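Local coordinates for aldehyde dehydrogenase 12 (Zea mays, PDB 6D97) that catalyses the NAD+-dependent oxidation of L-glutamate gamma-semialdehyde to glutamate, the last step of proline catabolism in plants, at the interface of chains A and B. Residues are numbered along the deposited sequence; one frame, centred on the assembly and turned at random. Chains: chain A/B, Aldehyde dehydrogenase 12.

Contact 1: the interface of chains A and B. Residues chain A 478-479, 481-483, 486; chain B 95, 187, 528, 530.
B:Arg528 pushes its guanidinium into chain A between A:Leu478, A:Ser481, A:Asn483 and A:Thr486. Its CG stands anti to the backbone N (chi1 -171°) and the chain stays extended, so the flat head arrives at full reach.

Hydrogen bonds surround that head. NH1 of B:Arg528 donates in the guanidinium plane to the carbonyl O of A:Leu478 at 2.8 Å, at the end of helix 471-479; OG of A:Ser481 donates to the same oxygen from its opposite face. NH2 of B:Arg528 serves two hydroxyls, A:Ser481 OG, tilted from the plane, and A:Thr486 OG1, in the plane at 2.9 Å and nearly straight (164° at H). NE of B:Arg528 meets O of A:Asn483 at 2.9 Å from above the carbonyl plane. Arginine suits a ring of acceptors, since its N-H groups fan out in one plane.

Face contacts follow: the carbonyl C of A:Val482 lies 3.4 Å above one face of the B:Arg528 guanidinium, toward its rim, and within chain B the arginine CD sits over the B:Trp187 indole, whose NE1 bonds weakly to A:Ser481 O.

Apolar packing is tip to tip, A:Leu478 CD2 against B:Ile530 CD1 at 3.7 Å.

The site locks strand 526-533 of chain B onto chain A, where A:Thr486 and B:Ile530 pair in parallel.

Contact 2: the interface of chains A and B. Residues chain A 529-534; chain B 485-488.
A:Ile531 and B:Tyr487 stand side by side on neighbouring strands of two subunits, pointing the same way. Here strand 526-533 of chain A runs parallel to strand 485-488 of chain B, an intersubunit sheet extension typical of aldehyde dehydrogenases.

The tight part is the middle. B:Thr486 gives its N-H to A:Glu529 O, and N of A:Ile531 donates to O of B:Thr486 at 2.7 Å. One step on, B:Ala488 N donates to A:Ile531 O at 2.8 Å. With its backbone so engaged, A:Ile531 lays its side chain along the tyrosine ring: CG1 is anti to the carbonyl carbon (chi1 -55°), and a chi2 of 97° swings CD1 over the face of B:Tyr487, 3.9 Å from the ring centroid. CB of A:Ile531 touches CD2 of B:Tyr487 at 3.6 Å, and CD1 also reaches CG2 of B:Thr485. A beta-branched residue suits a strand and gives the flat phenol a broad aliphatic wall; an alanine here would probably leave that ring face without its cover and the phenol freer to turn.

The other side is looser. The ring of A:Tyr532 leans on its own neighbour A:Ile530 and meets the methyl of B:Ala488 lightly, CD1 of A:Tyr532 being 3.9 Å from CB of B:Ala488. At the far end of strand 526-533, N of A:Asp533 donates to O of B:Ala488 at 2.7 Å.

Contact 3: the interface of chains A and B. Residues chain A 482, 505-508; chain B 187, 189, 526-528.
Two loops of chain A, one at A:Val482 and the other spanning 505-508, meet the start of strand 526-533 of chain B, the end of its strand 180-187 and the loop residue B:Tyr189.

A direct polar link runs through sulfur. A:Gly507 N donates to SG of B:Cys526 at 3.2 Å and nearly straight (164° at H); SG stands between the backbone N and the carbonyl carbon (chi1 57°), which turns it toward the loop. Cysteine suits the place as a small, soft acceptor that also packs against A:Ala506, whose CB is 4.0 Å from SG of B:Cys526. Glycine suits the other side, since its positive phi of 80° is easy without a side chain.

B:Tyr189 presents the edge of its ring, with CE1 lying 3.5 Å from N of A:Asp508. Along strand 526-533, B:Arg528 lays its extended side chain along the A:Val482 peptide, its flat guanidinium covering the carbonyl carbon. A leucine in its place would probably leave the A:Val482 peptide without the flat, charged group that covers it.

Waters bridge further polar atoms. Water 1 joins A:Pro505 O to B:His527 O, two carbonyls that can only accept, so the water can supply a hydrogen to each. Water 2 sits 2.9 Å from A:Asp508 O and 3.2 Å from the phenol OH of B:Tyr189.

Contact 4: the interface of chains A and B. Residues chain A 308, 310-311, 314, 491; chain B 535-538, 541.
The indole of B:Trp541 takes the edge of A:Tyr311 on one face, CD2 of the tyrosine standing 3.4 Å above the plane and over its centre, and has A:Trp314 CD2 at its edge. This is an edge-to-face aromatic cluster, formed in this aldehyde dehydrogenase family member where the chain beyond strand 526-533 runs over its partner's helix 309-321. The tyrosine and indole planes meet at 55°. B:Trp541 then uses its own edge, CZ2, against the face of A:Trp314, 3.7 Å from CE3. Tyrosine suits the place because its ring offers faces and an edge to neighbours and its OH a bond to A:Arg491. CG2 of B:Val537 lies toward the rim of one face, and the chain's own A:Trp314 toward the rim of the other.

The phenol is held from within its own chain. In the guanidinium plane, NE and NH2 of A:Arg491 both donate to OH of A:Tyr311, NE at 3.0 Å and NH2 more loosely. A bend at chi3 (66°) brings the head there, and the two bonds would hinder the phenol from tilting. The same A:Arg491 rests CD on CA of B:Gly535, while its NH1 lies 3.5 Å from CD of B:Pro538. Prolines suit this tail, since they stiffen it; B:Pro536 follows a cis peptide bond.

A:Glu308 and B:Val537 pass alongside, their tips pointing opposite ways, the carboxylate CD of A:Glu308 3.6 Å from CG2 of B:Val537. Water 3 connects them, lying 2.8 Å from OE1 of A:Glu308 and 2.7 Å from N of B:Val537, whose N-H points at it.

Contact 1: the interface of chains A and B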
loop_
_atom_site.group_PDB
_atom_site.type_symbol
_atom_site.label_atom_id
_atom_site.label_comp_id
_atom_site.label_asym_id
_atom_site.label_seq_id
_atom_site.Cartn_x
_atom_site.Cartn_y
_atom_site.Cartn_z
ATOM N N LEU A 478 -9.762 14.395 -19.339
ATOM C CA LEU A 478 -9.426 13.173 -18.610
ATOM C C LEU A 478 -10.631 12.637 -17.852
ATOM O O LEU A 478 -10.935 11.441 -17.910
ATOM C CB LEU A 478 -8.265 13.433 -17.650
ATOM C CG LEU A 478 -6.868 13.590 -18.245
ATOM C CD1 LEU A 478 -5.947 14.277 -17.253
ATOM C CD2 LEU A 478 -6.312 12.237 -18.626
ATOM N N GLY A 479 -11.331 13.515 -17.130
ATOM C CA GLY A 479 -12.497 13.092 -16.375
ATOM C C GLY A 479 -13.625 12.550 -17.228
ATOM O O GLY A 479 -14.493 11.837 -16.712
ATOM N N SER A 481 -13.164 10.642 -20.171
ATOM C CA SER A 481 -12.561 9.671 -21.075
ATOM C C SER A 481 -12.191 8.440 -20.252
ATOM O O SER A 481 -12.317 8.435 -19.024
ATOM C CB SER A 481 -11.354 10.265 -21.807
ATOM O OG SER A 481 -10.344 10.673 -20.900
ATOM N N VAL A 482 -11.708 7.395 -20.932
ATOM C CA VAL A 482 -11.556 6.079 -20.312
ATOM C C VAL A 482 -10.156 5.491 -20.501
ATOM O O VAL A 482 -9.638 4.824 -19.597
ATOM C CB VAL A 482 -12.625 5.108 -20.857
ATOM C CG1 VAL A 482 -12.366 3.681 -20.389
ATOM C CG2 VAL A 482 -14.020 5.551 -20.440
ATOM N N ASN A 483 -9.532 5.760 -21.656
ATOM C CA ASN A 483 -8.429 4.946 -22.179
ATOM C C ASN A 483 -7.377 4.612 -21.125
ATOM O O ASN A 483 -6.923 5.483 -20.381
ATOM C CB ASN A 483 -7.780 5.660 -23.363
ATOM C CG ASN A 483 -8.637 5.607 -24.603
ATOM O OD1 ASN A 483 -9.867 5.585 -24.526
ATOM N ND2 ASN A 483 -7.991 5.566 -25.758
ATOM N N THR A 486 -3.321 6.827 -20.822
ATOM C CA THR A 486 -3.531 8.158 -21.367
ATOM C C THR A 486 -2.400 9.079 -20.933
ATOM O O THR A 486 -2.082 9.162 -19.742
ATOM C CB THR A 486 -4.875 8.723 -20.907
ATOM O OG1 THR A 486 -5.929 7.854 -21.341
ATOM C CG2 THR A 486 -5.090 10.107 -21.493
ATOM N N HIS B 95 -17.053 6.696 -18.376
ATOM C CA HIS B 95 -16.275 7.376 -17.347
ATOM C C HIS B 95 -17.081 7.636 -16.073
ATOM O O HIS B 95 -16.642 8.419 -15.221
ATOM C CB HIS B 95 -15.667 8.682 -17.882
ATOM C CG HIS B 95 -16.550 9.446 -18.822
ATOM N ND1 HIS B 95 -17.368 10.474 -18.409
ATOM C CD2 HIS B 95 -16.709 9.360 -20.164
ATOM C CE1 HIS B 95 -18.011 10.972 -19.449
ATOM N NE2 HIS B 95 -17.631 10.312 -20.528
ATOM N N TRP B 187 -10.596 3.511 -12.003
ATOM C CA TRP B 187 -11.642 4.076 -12.844
ATOM C C TRP B 187 -12.906 3.231 -12.775
ATOM O O TRP B 187 -12.822 2.001 -12.712
ATOM C CB TRP B 187 -11.175 4.156 -14.297
ATOM C CG TRP B 187 -11.498 5.452 -14.970
ATOM C CD1 TRP B 187 -12.340 5.640 -16.023
ATOM C CD2 TRP B 187 -10.979 6.745 -14.632
ATOM N NE1 TRP B 187 -12.377 6.969 -16.369
ATOM C CE2 TRP B 187 -11.551 7.669 -15.530
ATOM C CE3 TRP B 187 -10.086 7.209 -13.664
ATOM C CZ2 TRP B 187 -11.259 9.031 -15.487
ATOM C CZ3 TRP B 187 -9.798 8.559 -13.621
ATOM C CH2 TRP B 187 -10.378 9.455 -14.528
ATOM N N ARG B 528 -6.675 2.735 -14.477
ATOM C CA ARG B 528 -6.398 3.682 -15.546
ATOM C C ARG B 528 -5.103 4.409 -15.227
ATOM O O ARG B 528 -4.967 5.002 -14.152
ATOM C CB ARG B 528 -7.521 4.702 -15.752
ATOM C CG ARG B 528 -7.285 5.522 -17.015
ATOM C CD ARG B 528 -8.266 6.662 -17.217
ATOM N NE ARG B 528 -8.003 7.334 -18.491
ATOM C CZ ARG B 528 -8.630 8.428 -18.915
ATOM N NH1 ARG B 528 -9.565 8.993 -18.167
ATOM N NH2 ARG B 528 -8.320 8.964 -20.087
ATOM N N ILE B 530 -2.666 7.463 -16.068
ATOM C CA ILE B 530 -2.586 8.796 -16.646
ATOM C C ILE B 530 -1.166 9.295 -16.437
ATOM O O ILE B 530 -0.718 9.444 -15.292
ATOM C CB ILE B 530 -3.600 9.762 -16.018
ATOM C CG1 ILE B 530 -5.023 9.275 -16.285
ATOM C CG2 ILE B 530 -3.400 11.164 -16.569
ATOM C CD1 ILE B 530 -6.082 10.111 -15.602
#

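Contact 2: the interface of chains A and B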
loop_
_atom_site.group_PDB
_atom_site.type_symbol
_atom_site.label_atom_id
_atom_site.label_comp_id
_atom_site.label_asym_id
_atom_site.label_seq_id
_atom_site.Cartn_x
_atom_site.Cartn_y
_atom_site.Cartn_z
ATOM N N GLU A 529 -7.690 -15.468 0.880
ATOM C CA GLU A 529 -7.766 -15.033 2.264
ATOM C C GLU A 529 -7.583 -16.244 3.166
ATOM O O GLU A 529 -8.278 -17.254 3.007
ATOM C CB GLU A 529 -9.101 -14.345 2.551
ATOM C CG GLU A 529 -9.182 -13.665 3.910
ATOM C CD GLU A 529 -8.481 -12.320 3.932
ATOM O OE1 GLU A 529 -8.180 -11.790 2.842
ATOM O OE2 GLU A 529 -8.221 -11.795 5.036
ATOM N N ILE A 530 -6.633 -16.149 4.090
ATOM C CA ILE A 530 -6.375 -17.186 5.080
ATOM C C ILE A 530 -6.557 -16.553 6.449
ATOM O O ILE A 530 -5.848 -15.600 6.801
ATOM C CB ILE A 530 -4.971 -17.792 4.929
ATOM C CG1 ILE A 530 -4.846 -18.515 3.587
ATOM C CG2 ILE A 530 -4.679 -18.757 6.067
ATOM C CD1 ILE A 530 -3.437 -18.988 3.289
ATOM N N ILE A 531 -7.517 -17.066 7.211
ATOM C CA ILE A 531 -7.904 -16.490 8.492
ATOM C C ILE A 531 -7.459 -17.450 9.582
ATOM O O ILE A 531 -8.007 -18.551 9.711
ATOM C CB ILE A 531 -9.414 -16.235 8.575
ATOM C CG1 ILE A 531 -9.882 -15.356 7.413
ATOM C CG2 ILE A 531 -9.772 -15.617 9.916
ATOM C CD1 ILE A 531 -10.464 -16.146 6.244
ATOM N N TYR A 532 -6.469 -17.040 10.366
ATOM C CA TYR A 532 -6.053 -17.836 11.508
ATOM C C TYR A 532 -6.972 -17.572 12.691
ATOM O O TYR A 532 -7.419 -16.444 12.916
ATOM C CB TYR A 532 -4.600 -17.536 11.880
ATOM C CG TYR A 532 -3.608 -17.979 10.827
ATOM C CD1 TYR A 532 -3.227 -19.310 10.721
ATOM C CD2 TYR A 532 -3.055 -17.064 9.940
ATOM C CE1 TYR A 532 -2.321 -19.717 9.758
ATOM C CE2 TYR A 532 -2.150 -17.462 8.975
ATOM C CZ TYR A 532 -1.788 -18.788 8.887
ATOM O OH TYR A 532 -0.885 -19.183 7.926
ATOM N N ASP A 533 -7.273 -18.638 13.429
ATOM C CA ASP A 533 -8.153 -18.590 14.589
ATOM C C ASP A 533 -7.721 -19.701 15.535
ATOM O O ASP A 533 -8.376 -20.744 15.630
ATOM C CB ASP A 533 -9.617 -18.746 14.174
ATOM C CG ASP A 533 -10.560 -17.966 15.066
ATOM O OD1 ASP A 533 -10.130 -17.551 16.164
ATOM O OD2 ASP A 533 -11.723 -17.759 14.665
ATOM N N VAL A 534 -6.599 -19.487 16.226
ATOM C CA VAL A 534 -5.909 -20.571 16.920
ATOM C C VAL A 534 -6.350 -20.753 18.363
ATOM O O VAL A 534 -5.894 -21.699 19.024
ATOM C CB VAL A 534 -4.387 -20.335 16.910
ATOM C CG1 VAL A 534 -3.861 -20.303 15.484
ATOM C CG2 VAL A 534 -4.063 -19.034 17.630
ATOM N N THR B 485 -11.296 -18.414 0.746
ATOM C CA THR B 485 -11.589 -17.992 2.116
ATOM C C THR B 485 -11.370 -19.197 3.025
ATOM O O THR B 485 -12.308 -19.933 3.339
ATOM C CB THR B 485 -13.005 -17.448 2.236
ATOM O OG1 THR B 485 -13.245 -16.499 1.192
ATOM C CG2 THR B 485 -13.191 -16.770 3.582
ATOM N N THR B 486 -10.129 -19.387 3.460
ATOM C CA THR B 486 -9.745 -20.547 4.252
ATOM C C THR B 486 -9.427 -20.125 5.680
ATOM O O THR B 486 -8.623 -19.213 5.901
ATOM C CB THR B 486 -8.542 -21.257 3.633
ATOM O OG1 THR B 486 -8.864 -21.682 2.302
ATOM C CG2 THR B 486 -8.179 -22.468 4.461
ATOM N N TYR B 487 -10.049 -20.797 6.641
ATOM C CA TYR B 487 -9.795 -20.580 8.057
ATOM C C TYR B 487 -8.881 -21.682 8.588
ATOM O O TYR B 487 -8.968 -22.839 8.169
ATOM C CB TYR B 487 -11.109 -20.547 8.843
ATOM C CG TYR B 487 -12.093 -19.500 8.358
ATOM C CD1 TYR B 487 -12.823 -19.695 7.189
ATOM C CD2 TYR B 487 -12.296 -18.319 9.068
ATOM C CE1 TYR B 487 -13.726 -18.757 6.741
ATOM C CE2 TYR B 487 -13.203 -17.368 8.627
ATOM C CZ TYR B 487 -13.911 -17.593 7.463
ATOM O OH TYR B 487 -14.809 -16.647 7.027
ATOM N N ALA B 488 -7.990 -21.308 9.508
ATOM C CA ALA B 488 -6.960 -22.215 10.002
ATOM C C ALA B 488 -6.781 -22.019 11.500
ATOM O O ALA B 488 -6.661 -20.887 11.973
ATOM C CB ALA B 488 -5.634 -21.988 9.260
#

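Contact 3: the interface of chains A and B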
loop_
_atom_site.group_PDB
_atom_site.type_symbol
_atom_site.label_atom_id
_atom_site.label_comp_id
_atom_site.label_asym_id
_atom_site.label_seq_id
_atom_site.Cartn_x
_atom_site.Cartn_y
_atom_site.Cartn_z
ATOM N N VAL A 482 -11.708 7.395 -20.932
ATOM C CA VAL A 482 -11.556 6.079 -20.312
ATOM C C VAL A 482 -10.156 5.491 -20.501
ATOM O O VAL A 482 -9.638 4.824 -19.597
ATOM C CB VAL A 482 -12.625 5.108 -20.857
ATOM C CG1 VAL A 482 -12.366 3.681 -20.389
ATOM C CG2 VAL A 482 -14.020 5.551 -20.440
ATOM N N PRO A 505 -5.457 -1.612 -21.402
ATOM C CA PRO A 505 -6.720 -0.901 -21.609
ATOM C C PRO A 505 -7.414 -0.640 -20.275
ATOM O O PRO A 505 -6.970 -1.077 -19.217
ATOM C CB PRO A 505 -7.515 -1.869 -22.485
ATOM C CG PRO A 505 -7.038 -3.215 -22.046
ATOM C CD PRO A 505 -5.575 -3.046 -21.724
ATOM N N ALA A 506 -8.517 0.103 -20.347
ATOM C CA ALA A 506 -9.417 0.298 -19.220
ATOM C C ALA A 506 -10.849 0.048 -19.674
ATOM O O ALA A 506 -11.131 -0.101 -20.866
ATOM C CB ALA A 506 -9.297 1.706 -18.623
ATOM N N GLY A 507 -11.760 0.017 -18.703
ATOM C CA GLY A 507 -13.163 -0.194 -19.001
ATOM C C GLY A 507 -13.557 -1.633 -19.231
ATOM O O GLY A 507 -14.610 -1.888 -19.822
ATOM N N ASP A 508 -12.753 -2.585 -18.765
ATOM C CA ASP A 508 -12.992 -4.001 -19.007
ATOM C C ASP A 508 -12.435 -4.814 -17.845
ATOM O O ASP A 508 -11.236 -4.729 -17.550
ATOM C CB ASP A 508 -12.348 -4.415 -20.336
ATOM C CG ASP A 508 -12.626 -5.863 -20.715
ATOM O OD1 ASP A 508 -13.290 -6.590 -19.945
ATOM O OD2 ASP A 508 -12.171 -6.273 -21.806
ATOM N N TRP B 187 -10.596 3.511 -12.003
ATOM C CA TRP B 187 -11.642 4.076 -12.844
ATOM C C TRP B 187 -12.906 3.231 -12.775
ATOM O O TRP B 187 -12.822 2.001 -12.712
ATOM C CB TRP B 187 -11.175 4.156 -14.297
ATOM C CG TRP B 187 -11.498 5.452 -14.970
ATOM C CD1 TRP B 187 -12.340 5.640 -16.023
ATOM C CD2 TRP B 187 -10.979 6.745 -14.632
ATOM N NE1 TRP B 187 -12.377 6.969 -16.369
ATOM C CE2 TRP B 187 -11.551 7.669 -15.530
ATOM C CE3 TRP B 187 -10.086 7.209 -13.664
ATOM C CZ2 TRP B 187 -11.259 9.031 -15.487
ATOM C CZ3 TRP B 187 -9.798 8.559 -13.621
ATOM C CH2 TRP B 187 -10.378 9.455 -14.528
ATOM N N TYR B 189 -16.486 1.459 -14.187
ATOM C CA TYR B 189 -16.920 0.885 -15.451
ATOM C C TYR B 189 -18.111 1.615 -16.050
ATOM O O TYR B 189 -18.321 1.531 -17.265
ATOM C CB TYR B 189 -17.281 -0.595 -15.282
ATOM C CG TYR B 189 -16.118 -1.493 -14.934
ATOM C CD1 TYR B 189 -15.259 -1.969 -15.917
ATOM C CD2 TYR B 189 -15.890 -1.882 -13.621
ATOM C CE1 TYR B 189 -14.199 -2.801 -15.599
ATOM C CE2 TYR B 189 -14.839 -2.715 -13.296
ATOM C CZ TYR B 189 -13.996 -3.169 -14.288
ATOM O OH TYR B 189 -12.949 -3.998 -13.961
ATOM N N CYS B 526 -11.506 -0.474 -12.489
ATOM C CA CYS B 526 -10.377 -0.968 -13.258
ATOM C C CYS B 526 -9.250 0.044 -13.143
ATOM O O CYS B 526 -9.445 1.176 -12.692
ATOM C CB CYS B 526 -10.747 -1.203 -14.728
ATOM S SG CYS B 526 -11.405 0.239 -15.579
ATOM N N HIS B 527 -8.057 -0.372 -13.549
ATOM C CA HIS B 527 -6.911 0.522 -13.521
ATOM C C HIS B 527 -6.948 1.458 -14.721
ATOM O O HIS B 527 -7.240 1.034 -15.844
ATOM C CB HIS B 527 -5.608 -0.270 -13.515
ATOM C CG HIS B 527 -4.385 0.587 -13.445
ATOM N ND1 HIS B 527 -3.773 0.912 -12.254
ATOM C CD2 HIS B 527 -3.666 1.196 -14.416
ATOM C CE1 HIS B 527 -2.719 1.671 -12.495
ATOM N NE2 HIS B 527 -2.635 1.863 -13.800
ATOM N N ARG B 528 -6.675 2.735 -14.477
ATOM C CA ARG B 528 -6.398 3.682 -15.546
ATOM C C ARG B 528 -5.103 4.409 -15.227
ATOM O O ARG B 528 -4.967 5.002 -14.152
ATOM C CB ARG B 528 -7.521 4.702 -15.752
ATOM C CG ARG B 528 -7.285 5.522 -17.015
ATOM C CD ARG B 528 -8.266 6.662 -17.217
ATOM N NE ARG B 528 -8.003 7.334 -18.491
ATOM C CZ ARG B 528 -8.630 8.428 -18.915
ATOM N NH1 ARG B 528 -9.565 8.993 -18.167
ATOM N NH2 ARG B 528 -8.320 8.964 -20.087
HETATM O O HOH W 1 -7.529 -1.363 -16.662
HETATM O O HOH W 2 -9.989 -4.820 -14.893
#

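Contact 4: the interface of chains A and B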
loop_
_atom_site.group_PDB
_atom_site.type_symbol
_atom_site.label_atom_id
_atom_site.label_comp_id
_atom_site.label_asym_id
_atom_site.label_seq_id
_atom_site.Cartn_x
_atom_site.Cartn_y
_atom_site.Cartn_z
ATOM N N GLU A 308 5.228 24.643 -28.918
ATOM C CA GLU A 308 6.179 23.569 -29.217
ATOM C C GLU A 308 5.755 22.792 -30.462
ATOM O O GLU A 308 5.709 21.561 -30.470
ATOM C CB GLU A 308 6.348 22.628 -28.021
ATOM C CG GLU A 308 6.731 23.316 -26.721
ATOM C CD GLU A 308 8.154 23.850 -26.734
ATOM O OE1 GLU A 308 8.519 24.575 -25.784
ATOM O OE2 GLU A 308 8.907 23.548 -27.686
ATOM N N ASP A 310 7.100 22.172 -33.326
ATOM C CA ASP A 310 8.067 21.206 -33.841
ATOM C C ASP A 310 8.052 19.923 -33.022
ATOM O O ASP A 310 7.994 18.819 -33.578
ATOM C CB ASP A 310 9.466 21.821 -33.851
ATOM C CG ASP A 310 9.628 22.886 -34.912
ATOM O OD1 ASP A 310 9.274 22.627 -36.080
ATOM O OD2 ASP A 310 10.111 23.986 -34.578
ATOM N N TYR A 311 8.101 20.050 -31.693
ATOM C CA TYR A 311 8.094 18.867 -30.839
ATOM C C TYR A 311 6.813 18.063 -31.018
ATOM O O TYR A 311 6.854 16.831 -31.113
ATOM C CB TYR A 311 8.266 19.267 -29.373
ATOM C CG TYR A 311 8.494 18.082 -28.455
ATOM C CD1 TYR A 311 7.426 17.336 -27.967
ATOM C CD2 TYR A 311 9.779 17.706 -28.083
ATOM C CE1 TYR A 311 7.634 16.250 -27.135
ATOM C CE2 TYR A 311 9.995 16.624 -27.251
ATOM C CZ TYR A 311 8.920 15.900 -26.781
ATOM O OH TYR A 311 9.133 14.822 -25.954
ATOM N N TRP A 314 6.838 16.129 -34.317
ATOM C CA TRP A 314 7.711 14.961 -34.261
ATOM C C TRP A 314 7.029 13.802 -33.549
ATOM O O TRP A 314 7.089 12.654 -34.005
ATOM C CB TRP A 314 9.020 15.330 -33.567
ATOM C CG TRP A 314 9.884 14.166 -33.194
ATOM C CD1 TRP A 314 10.602 13.369 -34.037
ATOM C CD2 TRP A 314 10.145 13.690 -31.870
ATOM N NE1 TRP A 314 11.286 12.417 -33.318
ATOM C CE2 TRP A 314 11.021 12.593 -31.985
ATOM C CE3 TRP A 314 9.722 14.084 -30.596
ATOM C CZ2 TRP A 314 11.481 11.887 -30.875
ATOM C CZ3 TRP A 314 10.180 13.383 -29.495
ATOM C CH2 TRP A 314 11.049 12.297 -29.642
ATOM N N ARG A 491 3.891 17.387 -24.120
ATOM C CA ARG A 491 4.740 16.315 -24.620
ATOM C C ARG A 491 4.017 14.975 -24.658
ATOM O O ARG A 491 4.669 13.928 -24.735
ATOM C CB ARG A 491 6.011 16.211 -23.772
ATOM C CG ARG A 491 6.871 17.469 -23.803
ATOM C CD ARG A 491 8.105 17.339 -22.924
ATOM N NE ARG A 491 9.043 16.336 -23.420
ATOM C CZ ARG A 491 10.231 16.095 -22.876
ATOM N NH1 ARG A 491 10.630 16.783 -21.814
ATOM N NH2 ARG A 491 11.021 15.164 -23.394
ATOM N N GLY B 535 6.460 19.090 -19.856
ATOM C CA GLY B 535 7.618 19.851 -20.257
ATOM C C GLY B 535 8.442 20.301 -19.067
ATOM O O GLY B 535 8.239 19.839 -17.940
ATOM N N PRO B 536 9.389 21.232 -19.284
ATOM C CA PRO B 536 9.722 21.919 -20.537
ATOM C C PRO B 536 10.324 21.006 -21.596
ATOM O O PRO B 536 10.957 20.011 -21.249
ATOM C CB PRO B 536 10.756 22.960 -20.094
ATOM C CG PRO B 536 11.365 22.367 -18.863
ATOM C CD PRO B 536 10.215 21.721 -18.167
ATOM N N VAL B 537 10.102 21.331 -22.866
ATOM C CA VAL B 537 10.847 20.697 -23.948
ATOM C C VAL B 537 12.308 21.061 -23.725
ATOM O O VAL B 537 12.640 22.254 -23.663
ATOM C CB VAL B 537 10.349 21.151 -25.327
ATOM C CG1 VAL B 537 11.347 20.756 -26.402
ATOM C CG2 VAL B 537 8.991 20.546 -25.616
ATOM N N PRO B 538 13.200 20.083 -23.573
ATOM C CA PRO B 538 14.555 20.393 -23.110
ATOM C C PRO B 538 15.282 21.362 -24.027
ATOM O O PRO B 538 15.008 21.454 -25.226
ATOM C CB PRO B 538 15.246 19.025 -23.089
ATOM C CG PRO B 538 14.133 18.050 -22.900
ATOM C CD PRO B 538 12.954 18.631 -23.638
ATOM N N TRP B 541 16.932 19.570 -26.843
ATOM C CA TRP B 541 16.110 18.838 -27.796
ATOM C C TRP B 541 16.253 19.431 -29.189
ATOM O O TRP B 541 15.861 20.578 -29.432
ATOM C CB TRP B 541 14.643 18.827 -27.383
ATOM C CG TRP B 541 13.846 17.921 -28.278
ATOM C CD1 TRP B 541 13.723 16.564 -28.168
ATOM C CD2 TRP B 541 13.095 18.297 -29.442
ATOM N NE1 TRP B 541 12.931 16.077 -29.178
ATOM C CE2 TRP B 541 12.531 17.119 -29.973
ATOM C CE3 TRP B 541 12.838 19.516 -30.080
ATOM C CZ2 TRP B 541 11.730 17.123 -31.114
ATOM C CZ3 TRP B 541 12.034 19.520 -31.210
ATOM C CH2 TRP B 541 11.496 18.329 -31.718
HETATM O O HOH W 3 8.576 23.589 -23.211
#

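Contacts 1 and 3 are one neighbourhood, their C-alpha centres about 7 Å apart, and share A:Val482, B:Trp187 and B:Arg528. Contact 4 lies about 24 Å from contact 1, farther along the same chain B segment, which thus continues across chain A from strand 526-533 into its tail. Contact 2 uses the same two strands with the chains exchanged; its C-alpha centre lies about 38 Å from that of contact 1 and 55 Å from that of contact 4. The two-fold axis therefore gives each subunit an arm embraced by the other, a reciprocal exchange suited to a stable dimer, two of which would make up the four-copy assembly.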